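Local coordinates for CYTH domain-containing protein (Pyrococcus furiosus, PDB 1YEM), which is of unknown function but belongs to the CYTH superfamily, whose better-known members include class IV adenylyl cyclases and thiamine triphosphatases acting on triphosphate substrates, at residues B[11-15]-B[144-149]. Coordinates in Å, arbitrary orientation, origin at the centre of the assembly. Residue numbers count along the deposited sequence, not the author numbering.
Sequences VEIKF and AKEKIW
An apolar helix-on-sheet contact, buried in the fold, sets helix 141-154 against the outer side of the barrel at its N-terminal strand, 10-17. Residues 11-15 are regular beta-strand (phi -108 to -154°, psi 132 to 138°), and residues 144-149 form regular alpha-helix, with Ile148 N hydrogen-bonded to Ala144 O at 3.0 Å. The two short axes point the same general way but are inclined by 34° (signed crossing -34°), and approach to 8.5 Å; Val11 faces Ala144 (CA to CA 6.5 Å) and Ile13 faces Ile148 (CA to CA 7.3 Å). Strand alternation turns Val11, Ile13 and Phe15 toward the helix, whereas Glu12 points away and Lys14 reaches Asp133 in a salt bridge. Val11 CB meets Ala144 CB at 3.8 Å, and Val11 CG1 lies 3.7 Å from Lys145 CG, along the aliphatic part of that lysine. Ile148 inserts CD1 3.6 Å from Val11 O, while its CG2 touches Ile13 CD1 at 3.7 Å; it also packs on Ile134 and Val136 of neighbouring strand 129-137. Ile13 (m, t) brings CD1 3.3 Å from Trp149 NE1. Phe15 (chi1 m) directs its ring edge at the face of the six-membered ring of Trp149 (chi1 -89°), an offset edge-to-face pair with planes at 87°, centroids 5.3 Å apart and Phe15 CE2 3.7 Å from Trp149 CH2. Such an amphipathic helix covering the outside of a closed antiparallel barrel fits the triphosphate tunnel fold of CYTH proteins.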
loop_
_atom_site.group_PDB
_atom_site.type_symbol
_atom_site.label_atom_id
_atom_site.label_comp_id
_atom_site.label_asym_id
_atom_site.label_seq_id
_atom_site.Cartn_x
_atom_site.Cartn_y
_atom_site.Cartn_z
ATOM N N VAL B 11 -6.657 21.107 -7.937
ATOM C CA VAL B 11 -6.321 22.001 -9.034
ATOM C C VAL B 11 -4.948 22.587 -8.731
ATOM O O VAL B 11 -4.669 23.027 -7.615
ATOM C CB VAL B 11 -7.375 23.121 -9.239
ATOM C CG1 VAL B 11 -7.016 23.973 -10.456
ATOM C CG2 VAL B 11 -8.768 22.518 -9.405
ATOM N N GLU B 12 -4.092 22.588 -9.730
ATOM C CA GLU B 12 -2.694 22.847 -9.507
ATOM C C GLU B 12 -2.072 23.414 -10.763
ATOM O O GLU B 12 -2.376 22.957 -11.863
ATOM C CB GLU B 12 -2.032 21.527 -9.139
ATOM C CG GLU B 12 -0.549 21.594 -8.893
ATOM C CD GLU B 12 0.120 20.222 -9.037
ATOM O OE1 GLU B 12 -0.559 19.182 -8.745
ATOM O OE2 GLU B 12 1.311 20.203 -9.460
ATOM N N ILE B 13 -1.218 24.421 -10.607
ATOM C CA ILE B 13 -0.419 24.929 -11.714
ATOM C C ILE B 13 1.051 25.016 -11.285
ATOM O O ILE B 13 1.367 25.479 -10.188
ATOM C CB ILE B 13 -0.939 26.310 -12.227
ATOM C CG1 ILE B 13 -2.472 26.273 -12.423
ATOM C CG2 ILE B 13 -0.229 26.712 -13.532
ATOM C CD1 ILE B 13 -3.100 27.591 -12.995
ATOM N N LYS B 14 1.941 24.568 -12.163
ATOM C CA LYS B 14 3.367 24.450 -11.852
ATOM C C LYS B 14 4.164 25.531 -12.607
ATOM O O LYS B 14 3.996 25.709 -13.803
ATOM C CB LYS B 14 3.862 23.069 -12.281
ATOM C CG LYS B 14 5.330 22.776 -12.039
ATOM C CD LYS B 14 5.807 21.586 -12.938
ATOM C CE LYS B 14 5.067 20.269 -12.655
ATOM N NZ LYS B 14 4.982 20.076 -11.194
ATOM N N PHE B 15 5.060 26.205 -11.895
ATOM C CA PHE B 15 5.835 27.276 -12.461
ATOM C C PHE B 15 7.307 26.998 -12.307
ATOM O O PHE B 15 7.745 26.648 -11.241
ATOM C CB PHE B 15 5.480 28.605 -11.774
ATOM C CG PHE B 15 4.087 29.058 -12.025
ATOM C CD1 PHE B 15 3.044 28.575 -11.258
ATOM C CD2 PHE B 15 3.813 29.968 -13.040
ATOM C CE1 PHE B 15 1.741 28.990 -11.487
ATOM C CE2 PHE B 15 2.515 30.395 -13.290
ATOM C CZ PHE B 15 1.476 29.915 -12.507
ATOM N N ALA B 144 -10.931 27.973 -8.603
ATOM C CA ALA B 144 -9.628 27.551 -8.098
ATOM C C ALA B 144 -8.456 28.146 -8.932
ATOM O O ALA B 144 -7.546 28.777 -8.383
ATOM C CB ALA B 144 -9.558 26.019 -8.073
ATOM N N LYS B 145 -8.516 27.967 -10.246
ATOM C CA LYS B 145 -7.506 28.522 -11.149
ATOM C C LYS B 145 -7.359 30.042 -11.004
ATOM O O LYS B 145 -6.262 30.581 -11.150
ATOM C CB LYS B 145 -7.839 28.175 -12.604
ATOM C CG LYS B 145 -7.675 26.686 -12.937
ATOM C CD LYS B 145 -8.047 26.377 -14.404
ATOM C CE LYS B 145 -8.058 24.887 -14.669
ATOM N NZ LYS B 145 -8.200 24.583 -16.114
ATOM N N GLU B 146 -8.461 30.728 -10.729
ATOM C CA GLU B 146 -8.425 32.179 -10.545
ATOM C C GLU B 146 -7.638 32.558 -9.296
ATOM O O GLU B 146 -6.810 33.456 -9.341
ATOM C CB GLU B 146 -9.837 32.771 -10.483
ATOM C CG GLU B 146 -10.495 32.903 -11.845
ATOM C CD GLU B 146 -11.849 33.570 -11.749
ATOM O OE1 GLU B 146 -12.789 32.943 -11.236
ATOM O OE2 GLU B 146 -11.969 34.731 -12.164
ATOM N N LYS B 147 -7.899 31.862 -8.191
ATOM C CA LYS B 147 -7.115 32.028 -6.966
ATOM C C LYS B 147 -5.619 31.759 -7.191
ATOM O O LYS B 147 -4.761 32.545 -6.761
ATOM C CB LYS B 147 -7.627 31.104 -5.866
ATOM C CG LYS B 147 -9.026 31.421 -5.380
ATOM C CD LYS B 147 -9.417 30.529 -4.202
ATOM C CE LYS B 147 -10.874 30.807 -3.742
ATOM N N ILE B 148 -5.315 30.647 -7.868
ATOM C CA ILE B 148 -3.941 30.273 -8.167
ATOM C C ILE B 148 -3.255 31.343 -9.010
ATOM O O ILE B 148 -2.110 31.684 -8.774
ATOM C CB ILE B 148 -3.879 28.878 -8.890
ATOM C CG1 ILE B 148 -4.217 27.754 -7.907
ATOM C CG2 ILE B 148 -2.493 28.629 -9.525
ATOM C CD1 ILE B 148 -4.694 26.486 -8.589
ATOM N N TRP B 149 -3.948 31.862 -9.998
ATOM C CA TRP B 149 -3.355 32.868 -10.866
ATOM C C TRP B 149 -3.145 34.195 -10.137
ATOM O O TRP B 149 -2.151 34.876 -10.384
ATOM C CB TRP B 149 -4.180 33.043 -12.155
ATOM C CG TRP B 149 -3.731 32.093 -13.223
ATOM C CD1 TRP B 149 -4.435 31.033 -13.754
ATOM C CD2 TRP B 149 -2.453 32.083 -13.858
ATOM N NE1 TRP B 149 -3.662 30.380 -14.695
ATOM C CE2 TRP B 149 -2.442 31.005 -14.771
ATOM C CE3 TRP B 149 -1.304 32.885 -13.745
ATOM C CZ2 TRP B 149 -1.347 30.725 -15.565
ATOM C CZ3 TRP B 149 -0.211 32.597 -14.538
ATOM C CH2 TRP B 149 -0.236 31.529 -15.426
#